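Local coordinates for protein putative tryptophan halogenase (Xanthomonas campestris pv. campestris, PDB 6Y1W) that is a flavin-dependent halogenase, crystallised here without its cofactor, that probably uses reduced FAD to halogenate an as yet unspecified substrate, at residues A27-A32 with F177-G182; W124-A129 with A469-F474; A152-G157 with E483-R488; V193-H198 with G230-V235; N350-Q355 with A386-F391. All blocks are in the same frame, centred on the assembly; numbering follows the deposited sequence.

Interaction 1. Residues A27-A32 with F177-G182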
# COMPACT_ATOMS: atom_id res chain seq x y z
N ALA A 27 14.48 -21.05 8.95
CA ALA A 27 13.27 -21.10 8.12
C ALA A 27 12.27 -22.11 8.68
O ALA A 27 11.08 -21.81 8.81
CB ALA A 27 13.61 -21.45 6.67
N GLY A 28 12.75 -23.30 8.99
CA GLY A 28 11.85 -24.36 9.42
C GLY A 28 11.22 -24.05 10.77
O GLY A 28 10.00 -24.25 10.96
N TRP A 29 12.04 -23.55 11.71
CA TRP A 29 11.48 -23.35 13.05
C TRP A 29 10.72 -22.04 13.15
O TRP A 29 9.81 -21.93 13.98
CB TRP A 29 12.58 -23.47 14.13
CG TRP A 29 13.02 -24.91 14.30
CD1 TRP A 29 14.23 -25.45 13.96
CD2 TRP A 29 12.23 -26.00 14.81
NE1 TRP A 29 14.24 -26.80 14.25
CE2 TRP A 29 13.02 -27.16 14.76
CE3 TRP A 29 10.92 -26.09 15.30
CZ2 TRP A 29 12.54 -28.41 15.18
CZ3 TRP A 29 10.45 -27.32 15.71
CH2 TRP A 29 11.26 -28.47 15.64
N MET A 30 11.03 -21.02 12.34
CA MET A 30 10.11 -19.88 12.29
C MET A 30 8.76 -20.32 11.75
O MET A 30 7.71 -19.86 12.23
CB MET A 30 10.68 -18.75 11.42
CG MET A 30 11.76 -17.92 12.04
SD MET A 30 12.48 -16.65 10.94
CE MET A 30 11.09 -15.51 10.81
N ALA A 31 8.74 -21.19 10.74
CA ALA A 31 7.47 -21.65 10.19
C ALA A 31 6.73 -22.51 11.20
O ALA A 31 5.51 -22.34 11.41
CB ALA A 31 7.73 -22.45 8.90
N ALA A 32 7.44 -23.43 11.85
CA ALA A 32 6.81 -24.28 12.84
C ALA A 32 6.24 -23.46 13.97
O ALA A 32 5.17 -23.77 14.50
CB ALA A 32 7.81 -25.28 13.41
N PHE A 177 9.79 -23.15 21.65
CA PHE A 177 8.45 -22.57 21.51
C PHE A 177 7.49 -23.49 20.75
O PHE A 177 6.34 -23.70 21.16
CB PHE A 177 8.63 -21.21 20.82
CG PHE A 177 7.36 -20.41 20.56
CD1 PHE A 177 6.59 -20.66 19.40
CD2 PHE A 177 6.95 -19.38 21.39
CE1 PHE A 177 5.46 -19.91 19.11
CE2 PHE A 177 5.78 -18.63 21.10
CZ PHE A 177 5.04 -18.89 19.96
N SER A 178 7.95 -24.02 19.62
CA SER A 178 7.13 -24.84 18.73
C SER A 178 6.74 -26.17 19.38
O SER A 178 5.60 -26.62 19.23
CB SER A 178 7.89 -25.12 17.43
OG SER A 178 8.19 -23.91 16.73
N GLU A 179 7.70 -26.84 20.01
CA GLU A 179 7.38 -28.11 20.64
C GLU A 179 6.30 -27.92 21.71
O GLU A 179 5.47 -28.82 21.93
CB GLU A 179 8.67 -28.75 21.17
CG GLU A 179 9.56 -29.21 20.04
CD GLU A 179 10.90 -29.77 20.49
OE1 GLU A 179 11.29 -29.58 21.66
OE2 GLU A 179 11.56 -30.38 19.63
N GLY A 180 6.29 -26.74 22.35
CA GLY A 180 5.27 -26.40 23.33
C GLY A 180 3.87 -26.30 22.77
O GLY A 180 2.89 -26.51 23.49
N PHE A 181 3.74 -26.00 21.48
CA PHE A 181 2.44 -26.01 20.83
C PHE A 181 2.18 -27.31 20.07
O PHE A 181 1.23 -27.38 19.28
CB PHE A 181 2.33 -24.82 19.88
CG PHE A 181 2.18 -23.51 20.59
CD1 PHE A 181 1.02 -23.21 21.21
CD2 PHE A 181 3.23 -22.57 20.64
CE1 PHE A 181 0.85 -22.01 21.87
CE2 PHE A 181 3.06 -21.36 21.30
CZ PHE A 181 1.88 -21.08 21.92
N GLY A 182 2.98 -28.35 20.33
CA GLY A 182 2.70 -29.68 19.83
C GLY A 182 3.39 -30.12 18.55
O GLY A 182 3.05 -31.18 18.02

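Interaction 2. Residues W124-A129 with A469-F474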
# COMPACT_ATOMS: atom_id res chain seq x y z
N TRP A 124 14.89 20.18 2.92
CA TRP A 124 16.33 20.06 3.14
C TRP A 124 17.12 20.47 1.90
O TRP A 124 18.14 21.16 2.01
CB TRP A 124 16.68 18.64 3.57
CG TRP A 124 18.13 18.50 3.90
CD1 TRP A 124 18.71 18.70 5.12
CD2 TRP A 124 19.18 18.12 3.01
NE1 TRP A 124 20.07 18.47 5.04
CE2 TRP A 124 20.39 18.14 3.75
CE3 TRP A 124 19.24 17.80 1.65
CZ2 TRP A 124 21.63 17.81 3.19
CZ3 TRP A 124 20.47 17.49 1.10
CH2 TRP A 124 21.65 17.51 1.86
N LEU A 125 16.65 20.06 0.70
CA LEU A 125 17.32 20.40 -0.55
C LEU A 125 17.35 21.92 -0.78
O LEU A 125 18.37 22.48 -1.18
CB LEU A 125 16.63 19.69 -1.72
CG LEU A 125 16.96 18.19 -1.83
CD1 LEU A 125 15.93 17.42 -2.68
CD2 LEU A 125 18.41 17.94 -2.29
N LYS A 126 16.22 22.59 -0.53
CA LYS A 126 16.19 24.04 -0.63
C LYS A 126 17.17 24.63 0.37
O LYS A 126 17.95 25.54 0.03
CB LYS A 126 14.78 24.55 -0.36
CG LYS A 126 14.65 26.05 -0.15
CD LYS A 126 14.54 26.79 -1.42
CE LYS A 126 14.21 28.25 -1.13
NZ LYS A 126 14.24 28.88 -2.47
N ALA A 127 17.17 24.10 1.59
CA ALA A 127 18.07 24.63 2.61
C ALA A 127 19.52 24.42 2.21
O ALA A 127 20.36 25.28 2.46
CB ALA A 127 17.80 23.98 3.97
N HIS A 128 19.83 23.27 1.62
CA HIS A 128 21.18 23.03 1.12
C HIS A 128 21.55 24.03 0.02
O HIS A 128 22.66 24.57 0.01
CB HIS A 128 21.26 21.58 0.62
CG HIS A 128 22.65 21.11 0.36
ND1 HIS A 128 22.96 20.23 -0.65
CD2 HIS A 128 23.82 21.38 0.99
CE1 HIS A 128 24.26 19.98 -0.64
NE2 HIS A 128 24.80 20.67 0.35
N ALA A 129 20.63 24.30 -0.91
CA ALA A 129 20.92 25.28 -1.95
C ALA A 129 21.15 26.67 -1.35
O ALA A 129 21.92 27.46 -1.91
CB ALA A 129 19.79 25.33 -2.99
N ALA A 469 15.45 32.58 6.94
CA ALA A 469 15.30 32.51 8.39
C ALA A 469 14.24 31.48 8.78
O ALA A 469 14.43 30.71 9.73
CB ALA A 469 14.95 33.89 8.98
N GLU A 470 13.11 31.46 8.05
CA GLU A 470 12.06 30.49 8.33
C GLU A 470 12.55 29.07 8.08
O GLU A 470 12.29 28.15 8.86
CB GLU A 470 10.83 30.79 7.48
CG GLU A 470 9.64 29.90 7.86
CD GLU A 470 8.43 30.08 6.93
OE1 GLU A 470 8.48 30.90 5.98
OE2 GLU A 470 7.43 29.37 7.17
N LEU A 471 13.29 28.89 6.99
CA LEU A 471 13.79 27.57 6.64
C LEU A 471 14.80 27.08 7.66
O LEU A 471 14.76 25.92 8.08
CB LEU A 471 14.38 27.65 5.24
CG LEU A 471 14.82 26.44 4.46
CD1 LEU A 471 13.70 25.42 4.35
CD2 LEU A 471 15.24 26.96 3.10
N SER A 472 15.72 27.96 8.08
CA SER A 472 16.71 27.60 9.09
C SER A 472 16.04 27.32 10.43
O SER A 472 16.47 26.41 11.16
CB SER A 472 17.75 28.72 9.21
OG SER A 472 18.78 28.28 10.07
N GLN A 473 15.00 28.07 10.77
CA GLN A 473 14.29 27.85 12.02
C GLN A 473 13.57 26.51 12.00
O GLN A 473 13.53 25.80 13.02
CB GLN A 473 13.27 28.98 12.24
CG GLN A 473 12.34 28.77 13.41
CD GLN A 473 11.28 29.86 13.48
OE1 GLN A 473 10.49 30.04 12.54
NE2 GLN A 473 11.25 30.59 14.59
N PHE A 474 13.01 26.15 10.85
CA PHE A 474 12.36 24.85 10.68
C PHE A 474 13.36 23.72 10.90
O PHE A 474 13.12 22.81 11.70
CB PHE A 474 11.74 24.79 9.28
CG PHE A 474 11.16 23.44 8.90
CD1 PHE A 474 10.17 22.83 9.67
CD2 PHE A 474 11.60 22.79 7.75
CE1 PHE A 474 9.63 21.57 9.30
CE2 PHE A 474 11.07 21.55 7.39
CZ PHE A 474 10.09 20.94 8.17

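Interaction 3. Residues A152-G157 with E483-R488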
# COMPACT_ATOMS: atom_id res chain seq x y z
N ALA A 152 17.37 3.15 23.86
CA ALA A 152 16.32 2.65 24.75
C ALA A 152 15.00 2.76 24.00
O ALA A 152 14.91 3.47 23.00
CB ALA A 152 16.29 3.46 26.07
N HIS A 153 13.96 2.03 24.45
CA HIS A 153 12.65 2.19 23.84
C HIS A 153 12.10 3.57 24.17
O HIS A 153 12.35 4.11 25.25
CB HIS A 153 11.63 1.16 24.33
CG HIS A 153 12.07 -0.26 24.16
ND1 HIS A 153 12.80 -0.92 25.13
CD2 HIS A 153 11.90 -1.13 23.15
CE1 HIS A 153 13.05 -2.15 24.71
NE2 HIS A 153 12.52 -2.30 23.51
N LEU A 154 11.32 4.12 23.25
CA LEU A 154 10.63 5.37 23.53
C LEU A 154 9.12 5.17 23.49
O LEU A 154 8.63 4.27 22.81
CB LEU A 154 11.03 6.45 22.52
CG LEU A 154 12.42 7.04 22.75
CD1 LEU A 154 12.82 8.00 21.62
CD2 LEU A 154 12.43 7.75 24.12
N PRO A 155 8.36 6.01 24.20
CA PRO A 155 6.90 5.84 24.22
C PRO A 155 6.31 5.84 22.82
O PRO A 155 6.80 6.51 21.91
CB PRO A 155 6.41 7.05 25.02
CG PRO A 155 7.56 7.42 25.89
CD PRO A 155 8.80 7.10 25.09
N ASN A 156 5.23 5.05 22.66
CA ASN A 156 4.47 4.97 21.41
C ASN A 156 5.36 4.64 20.22
O ASN A 156 5.26 5.25 19.15
CB ASN A 156 3.70 6.27 21.15
CG ASN A 156 2.85 6.70 22.33
OD1 ASN A 156 2.81 7.88 22.69
ND2 ASN A 156 2.17 5.74 22.95
N GLY A 157 6.25 3.67 20.42
CA GLY A 157 7.17 3.27 19.35
C GLY A 157 7.97 4.41 18.76
O GLY A 157 8.16 4.48 17.54
N GLU A 483 18.27 16.13 19.15
CA GLU A 483 19.34 16.10 20.13
C GLU A 483 18.79 15.98 21.55
O GLU A 483 19.41 15.32 22.39
CB GLU A 483 20.23 17.32 19.96
CG GLU A 483 21.10 17.29 18.70
CD GLU A 483 21.88 16.01 18.57
OE1 GLU A 483 22.77 15.76 19.43
OE2 GLU A 483 21.61 15.25 17.60
N ALA A 484 17.64 16.59 21.84
CA ALA A 484 17.10 16.49 23.20
C ALA A 484 16.63 15.08 23.49
O ALA A 484 16.72 14.60 24.64
CB ALA A 484 15.96 17.48 23.39
N THR A 485 16.07 14.42 22.48
CA THR A 485 15.64 13.04 22.65
C THR A 485 16.84 12.11 22.77
O THR A 485 16.88 11.23 23.64
CB THR A 485 14.74 12.65 21.48
OG1 THR A 485 13.62 13.55 21.43
CG2 THR A 485 14.19 11.22 21.64
N LEU A 486 17.87 12.35 21.95
CA LEU A 486 19.07 11.52 21.98
C LEU A 486 19.75 11.60 23.34
O LEU A 486 20.27 10.59 23.84
CB LEU A 486 20.02 11.98 20.88
CG LEU A 486 21.36 11.28 20.71
CD1 LEU A 486 21.18 9.86 20.12
CD2 LEU A 486 22.25 12.10 19.83
N ALA A 487 19.77 12.80 23.94
CA ALA A 487 20.43 12.97 25.24
C ALA A 487 19.77 12.17 26.36
O ALA A 487 20.39 11.98 27.41
CB ALA A 487 20.47 14.45 25.62
N ARG A 488 18.53 11.74 26.18
CA ARG A 488 17.81 10.93 27.15
C ARG A 488 18.03 9.43 26.95
O ARG A 488 17.54 8.64 27.77
CB ARG A 488 16.31 11.21 27.08
CG ARG A 488 15.94 12.65 27.32
CD ARG A 488 14.53 12.92 26.81
NE ARG A 488 13.67 11.75 26.94
CZ ARG A 488 12.56 11.54 26.24
NH1 ARG A 488 11.85 10.44 26.45
NH2 ARG A 488 12.18 12.42 25.32

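Interaction 4. Residues V193-H198 with G230-V235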
# COMPACT_ATOMS: atom_id res chain seq x y z
N VAL A 193 11.32 -38.49 -1.95
CA VAL A 193 10.05 -37.79 -1.89
C VAL A 193 9.08 -38.51 -2.81
O VAL A 193 9.38 -38.69 -4.00
CB VAL A 193 10.22 -36.32 -2.31
CG1 VAL A 193 8.91 -35.57 -2.15
CG2 VAL A 193 11.34 -35.67 -1.50
N GLN A 194 7.92 -38.88 -2.28
CA GLN A 194 6.90 -39.59 -3.05
C GLN A 194 5.83 -38.61 -3.48
O GLN A 194 5.40 -37.75 -2.71
CB GLN A 194 6.25 -40.70 -2.23
CG GLN A 194 7.25 -41.68 -1.65
CD GLN A 194 6.59 -42.93 -1.10
OE1 GLN A 194 5.55 -42.86 -0.44
NE2 GLN A 194 7.21 -44.08 -1.35
N THR A 195 5.41 -38.72 -4.73
CA THR A 195 4.39 -37.85 -5.27
C THR A 195 3.18 -38.68 -5.65
O THR A 195 3.28 -39.90 -5.85
CB THR A 195 4.88 -37.06 -6.49
OG1 THR A 195 5.40 -37.97 -7.46
CG2 THR A 195 5.97 -36.06 -6.09
N ASP A 196 2.05 -38.00 -5.79
CA ASP A 196 0.83 -38.67 -6.19
C ASP A 196 0.88 -38.94 -7.68
O ASP A 196 1.30 -38.09 -8.46
CB ASP A 196 -0.39 -37.80 -5.86
CG ASP A 196 -1.71 -38.42 -6.33
OD1 ASP A 196 -2.30 -39.22 -5.58
OD2 ASP A 196 -2.16 -38.11 -7.46
N ALA A 197 0.47 -40.15 -8.08
CA ALA A 197 0.62 -40.54 -9.47
C ALA A 197 -0.23 -39.67 -10.40
O ALA A 197 0.19 -39.36 -11.51
CB ALA A 197 0.26 -42.02 -9.65
N HIS A 198 -1.40 -39.24 -9.95
CA HIS A 198 -2.28 -38.49 -10.83
C HIS A 198 -2.05 -36.99 -10.78
O HIS A 198 -2.02 -36.34 -11.83
CB HIS A 198 -3.74 -38.81 -10.49
CG HIS A 198 -4.04 -40.27 -10.38
ND1 HIS A 198 -4.75 -40.97 -11.34
CD2 HIS A 198 -3.70 -41.18 -9.43
CE1 HIS A 198 -4.84 -42.23 -10.98
NE2 HIS A 198 -4.22 -42.39 -9.83
N GLY A 230 12.41 -27.78 -5.71
CA GLY A 230 13.36 -27.89 -6.80
C GLY A 230 13.57 -29.30 -7.30
O GLY A 230 13.24 -29.62 -8.45
N GLN A 231 14.12 -30.16 -6.44
CA GLN A 231 14.52 -31.48 -6.92
C GLN A 231 13.32 -32.34 -7.30
O GLN A 231 13.43 -33.18 -8.21
CB GLN A 231 15.36 -32.19 -5.87
CG GLN A 231 16.65 -31.40 -5.53
CD GLN A 231 17.66 -32.19 -4.74
OE1 GLN A 231 17.80 -33.40 -4.91
NE2 GLN A 231 18.40 -31.52 -3.88
N THR A 232 12.19 -32.16 -6.63
CA THR A 232 10.99 -32.97 -6.88
C THR A 232 10.05 -32.28 -7.86
O THR A 232 9.72 -32.84 -8.91
CB THR A 232 10.25 -33.27 -5.56
OG1 THR A 232 11.11 -33.94 -4.65
CG2 THR A 232 9.02 -34.17 -5.84
N LEU A 233 9.62 -31.07 -7.55
CA LEU A 233 8.63 -30.41 -8.39
C LEU A 233 9.24 -29.63 -9.57
O LEU A 233 8.48 -29.18 -10.43
CB LEU A 233 7.77 -29.49 -7.53
CG LEU A 233 6.97 -30.22 -6.44
CD1 LEU A 233 6.24 -29.24 -5.56
CD2 LEU A 233 5.95 -31.17 -7.08
N GLY A 234 10.56 -29.44 -9.59
CA GLY A 234 11.17 -28.87 -10.78
C GLY A 234 10.88 -27.41 -11.06
O GLY A 234 10.91 -26.99 -12.22
N VAL A 235 10.57 -26.62 -10.03
CA VAL A 235 10.32 -25.20 -10.23
C VAL A 235 11.68 -24.53 -10.38
O VAL A 235 12.55 -24.69 -9.52
CB VAL A 235 9.55 -24.59 -9.05
CG1 VAL A 235 9.29 -23.13 -9.29
CG2 VAL A 235 8.24 -25.38 -8.78

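Interaction 5. Residues N350-Q355 with A386-F391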
# COMPACT_ATOMS: atom_id res chain seq x y z
N ASN A 350 17.15 -11.40 4.99
CA ASN A 350 16.96 -12.86 4.94
C ASN A 350 15.82 -13.33 5.86
O ASN A 350 14.86 -14.00 5.42
CB ASN A 350 18.26 -13.58 5.34
CG ASN A 350 18.07 -15.09 5.54
OD1 ASN A 350 17.67 -15.75 4.59
ND2 ASN A 350 18.35 -15.63 6.75
N ILE A 351 15.91 -12.99 7.15
CA ILE A 351 14.87 -13.43 8.08
C ILE A 351 13.52 -12.79 7.75
O ILE A 351 12.47 -13.44 7.89
CB ILE A 351 15.35 -13.17 9.52
CG1 ILE A 351 16.28 -14.32 9.90
CG2 ILE A 351 14.15 -13.10 10.52
CD1 ILE A 351 17.00 -14.10 11.24
N HIS A 352 13.53 -11.55 7.26
CA HIS A 352 12.29 -10.88 6.85
C HIS A 352 11.59 -11.66 5.75
O HIS A 352 10.36 -11.79 5.76
CB HIS A 352 12.64 -9.47 6.39
CG HIS A 352 11.52 -8.80 5.67
ND1 HIS A 352 10.51 -8.13 6.32
CD2 HIS A 352 11.26 -8.69 4.35
CE1 HIS A 352 9.67 -7.63 5.43
NE2 HIS A 352 10.11 -7.95 4.22
N LEU A 353 12.36 -12.15 4.77
CA LEU A 353 11.72 -12.86 3.68
C LEU A 353 11.15 -14.19 4.13
O LEU A 353 10.12 -14.61 3.59
CB LEU A 353 12.70 -13.06 2.53
CG LEU A 353 12.90 -11.76 1.74
CD1 LEU A 353 14.17 -11.86 0.90
CD2 LEU A 353 11.69 -11.38 0.88
N ILE A 354 11.77 -14.85 5.11
CA ILE A 354 11.15 -16.03 5.72
C ILE A 354 9.84 -15.64 6.38
O ILE A 354 8.80 -16.28 6.18
CB ILE A 354 12.12 -16.67 6.74
CG1 ILE A 354 13.34 -17.25 6.01
CG2 ILE A 354 11.38 -17.81 7.47
CD1 ILE A 354 14.49 -17.64 6.98
N GLN A 355 9.88 -14.59 7.21
CA GLN A 355 8.68 -14.15 7.93
C GLN A 355 7.57 -13.80 6.96
O GLN A 355 6.41 -14.18 7.18
CB GLN A 355 9.01 -12.93 8.79
CG GLN A 355 7.76 -12.19 9.25
CD GLN A 355 8.11 -11.03 10.17
OE1 GLN A 355 9.22 -10.99 10.76
NE2 GLN A 355 7.15 -10.11 10.36
N ALA A 386 10.87 -8.56 -5.98
CA ALA A 386 11.44 -7.75 -7.05
C ALA A 386 11.74 -6.35 -6.54
O ALA A 386 12.74 -5.74 -6.93
CB ALA A 386 10.50 -7.69 -8.24
N HIS A 387 10.89 -5.84 -5.65
CA HIS A 387 11.14 -4.53 -5.05
C HIS A 387 12.41 -4.55 -4.19
O HIS A 387 13.21 -3.60 -4.21
CB HIS A 387 9.96 -4.11 -4.21
CG HIS A 387 10.34 -3.10 -3.19
ND1 HIS A 387 10.56 -1.79 -3.53
CD2 HIS A 387 10.65 -3.22 -1.88
CE1 HIS A 387 10.96 -1.12 -2.46
NE2 HIS A 387 11.01 -1.97 -1.45
N ILE A 388 12.59 -5.60 -3.38
CA ILE A 388 13.81 -5.67 -2.59
C ILE A 388 15.03 -5.84 -3.49
O ILE A 388 16.07 -5.19 -3.27
CB ILE A 388 13.68 -6.80 -1.54
CG1 ILE A 388 12.57 -6.44 -0.55
CG2 ILE A 388 14.91 -6.98 -0.76
CD1 ILE A 388 12.12 -7.70 0.33
N ARG A 389 14.91 -6.69 -4.52
CA ARG A 389 15.98 -6.87 -5.51
C ARG A 389 16.44 -5.52 -6.04
O ARG A 389 17.65 -5.24 -6.10
CB ARG A 389 15.50 -7.77 -6.66
CG ARG A 389 16.56 -7.92 -7.77
CD ARG A 389 15.91 -8.28 -9.09
NE ARG A 389 15.08 -7.17 -9.54
CZ ARG A 389 14.10 -7.30 -10.44
NH1 ARG A 389 13.88 -8.51 -10.96
NH2 ARG A 389 13.37 -6.22 -10.81
N ASP A 390 15.47 -4.65 -6.42
CA ASP A 390 15.84 -3.37 -7.02
C ASP A 390 16.63 -2.53 -6.04
O ASP A 390 17.55 -1.79 -6.43
CB ASP A 390 14.59 -2.61 -7.48
CG ASP A 390 14.00 -3.16 -8.77
OD1 ASP A 390 14.58 -4.11 -9.36
OD2 ASP A 390 12.90 -2.65 -9.15
N PHE A 391 16.27 -2.60 -4.75
CA PHE A 391 16.96 -1.79 -3.76
C PHE A 391 18.39 -2.30 -3.53
O PHE A 391 19.30 -1.49 -3.27
CB PHE A 391 16.16 -1.80 -2.45
CG PHE A 391 16.45 -0.60 -1.56
CD1 PHE A 391 15.72 0.57 -1.71
CD2 PHE A 391 17.46 -0.65 -0.58
CE1 PHE A 391 15.99 1.69 -0.89
CE2 PHE A 391 17.73 0.43 0.22
CZ PHE A 391 17.00 1.61 0.08

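Interaction 1. Residues A27-A32 with F177-G182
A serine hydroxyl, Ser178 OG, does the work of a small apolar group here, nestling between the indole of Trp29 and the backbone of Ala32 without bonding to either. It lies 3.4 Å from Ala32 C and 3.6 Å from Ala32 CB. Seen from the tryptophan, the same oxygen sits at the ring edge, near its plane, 3.8 Å from Trp29 CE3, while Ser178 CB touches both CE3 and CZ3. The hydroxyl can afford this because its polar need is met one turn back, at the carbonyl oxygen of Leu174; chi1 of -61° keeps it beside its own backbone N and directed that way. So small a residue lets the helices come close, with Ala32 CA and Ser178 CA 5.9 Å apart. Glu179 only skirts the indole, its OE2 4.4 Å from Trp29 CH2, and is committed to a salt bridge with Arg175. The far side of the indole bonds through NE1 to Glu49 OE2, at the end of strand 44-49. Helix 25-39, which follows the first strand of the Rossmann-type fold and begins at the predicted FAD site, thus packs on helix 167-180 here, while Met30 turns to helix 350-363.

Interaction 2. Residues W124-A129 with A469-F474
Leu471 drives one methyl, CD2, against the stem of Lys126, where it stops 3.4 Å from CG, tighter than usual carbon-carbon contact. The same methyl reaches the helix backbone, 3.7 Å from Ala127 CA, and the branch point CG lies 3.9 Å from Ala127 CB. One leucine therefore straddles the two neighbouring residues, and the alanine, offering only a methyl, lets the backbones approach to 6.6 Å between Ala127 CA and Leu471 CA. Both longer side chains leave their helices with CG opposite the backbone N, Leu471 at chi1 -171°, yet they meet at about a right angle. The bend of Lys126 at chi2, 85°, then carries the rest of its chain off the leucine. On the partly exposed side of the contact the lysine ends in a charge pair, its ammonium group forming a salt bridge with Asp464. Past Leu471 the packing slackens: Phe474, a turn later and partly exposed, points toward 124-129, but its side chain stays 6.0 Å or more from that segment. Remote from the annotated sites, the arrangement is typical of close helix-helix packing through an alanine, here joining helix 120-129 to helix 468-486, late in the chain.

Interaction 3. Residues A152-G157 with E483-R488
The guanidinium of Arg488 meets Leu154 obliquely, with NH1 3.6 Å from the leucine methyl CD2, a van der Waals touch between a charged group and a hydrocarbon branch. The other flat group of this corner, the ring of His153, turns from helix 468-486 into a nest of aromatics: it meets Phe151 edge-to-face, and the rings of Tyr161, Phe495 and Tyr499 at steep angles, while its NE2 is hydrogen-bonded to Glu77 OE1. Successive residues of the loop thus serve different neighbours, His153 the aromatic cluster and Leu154 the helix.

Leu154 is the single residue of its segment to make close contact, and it splits its methyls between two partners. CD1 presses on Thr485 CG2 at 3.5 Å, slightly closer than carbons usually come, whereas CD2 takes the arginine. Thr485 can present its methyl because its chi1 of -58° sets CG2 opposite the backbone N and turns OG1 back along the helix, where the hydroxyl bonds to the carbonyl oxygen of Arg481. Arg488 sets off alongside the loop, neither at it nor from it, and a bend at chi3, 32°, brings its guanidinium to the leucine. Leu141 of helix 141-148 touches both Leu154 and Thr485, adding a third apolar partner on a contact otherwise near the surface. The backbones remain well apart, Leu154 CA and Thr485 CA being 9.2 Å from each other, so the join is made wholly by side chains. It is typical of loop-on-helix packing, with the irregular connection between helix 141-148 and strand 162-166 laid against Thr485 of helix 468-486 and Arg488 just beyond, away from any annotated site.

Interaction 4. Residues V193-H198 with G230-V235
Val193 lays its branched end over the hydroxyl of Thr232, with CB 3.5 Å from Thr232 OG1 and the methyls CG2 and CG1 at 3.6 and 3.7 Å from that same oxygen. All three carbons of the valine side chain therefore lie against one polar atom that they cannot bond. Thr232 OG1 finds its partner in its own helix, at the carbonyl oxygen of Leu227, and its chi1 of -58° leaves CG2 on the opposite side from the backbone N, facing the strand. That methyl does double duty: it is 3.9 Å from Val193 CG1 and meets Thr195 CG2 tip to tip at 3.6 Å.

Val193 and Thr195 alternate with Gln194 along the end of strand 184-195, so the first and third point at Thr232 while the glutamine points away from it, its side chain touching Ala204 and Val206 of the adjacent strand 202-207. This is the usual layout of an alpha/beta fold, a helix packed across one side of a sheet; the strand belongs to the mixed sheet of the Rossmann-type domain that probably binds FAD, and the short, weakly bonded helix 227-232 is the covering element.

Leu228, from the preceding turn of that helix, also touches Val193. Beyond Thr195 the strand gives way to an Asx turn, in which the poorly ordered His198 donates from N to Asp196 OD2 through a bent bond (130°); the same oxygen also accepts from Ser199 N.

Interaction 5. Residues N350-Q355 with A386-F391
With chi1 of -76° in Leu353 and -65° in Ile388, CG of Leu353 and CG1 of Ile388 each lie beside their own backbone N, and Ile388, further extended at chi2 165°, projects CD1 across the gap. The result is plain helix-on-helix packing: helix 350-363 faces the long helix 371-397 near the middle of the halogenase fold, with Leu353 CA and Ile388 CA 9.8 Å apart. The two side chains slide past each other in opposite directions, and the methyl Leu353 CD2 touches Ile388 CD1 at 3.7 Å. The same CD1 comes obliquely to the imidazole of His352, 4.2 Å from CD2 of that ring, so one isoleucine methyl rests against two neighbouring residues.

What steadies the histidine lies on the side of helix 65-73, where its ND1 is hydrogen-bonded to Ser65 OG; Ile63 and Leu439 also touch it. The contact borders functional ground, for Ile351 is a predicted FAD-binding residue and the side chain of Ile388 is about 6 Å from that of Glu347, predicted to bind tryptophan.

Away from helix 350-363, the following residues of the long helix carry their own charge pair. Arg389, which also makes a cation-pi contact with Trp240, grips Asp390 side-on, while the second carboxylate oxygen, OD2, bonds to Ser418 OG. Both arginine nitrogens converge on the single oxygen Asp390 OD1 from the same face of the carboxylate, NH2 at 2.8 Å and NE at 3.1 Å.

Overall arrangement
Interactions 1 and 5 meet directly at the predicted FAD site: Met30 SD lies 3.8 Å from Ile354 CG2, and Ala27 CA is 3.9 Å from the same methyl, so helix 25-39, at whose start that site lies, rests on helix 350-363. Interaction 4 lies on the Rossmann-type sheet, away from the predicted sites, its centre about 25 Å from that of interaction 1; the side chains of Trp29 and Val193 lie about 9 and 8 Å from the bound meso-2,3-butanediol. Interactions 2 and 3 form a separate group, sharing helix 468-486 with nearest atoms about 11 Å apart. Interaction 5 comes no closer than about 16 Å to either, and the centres of interactions 2 and 4 are about 62 Å apart.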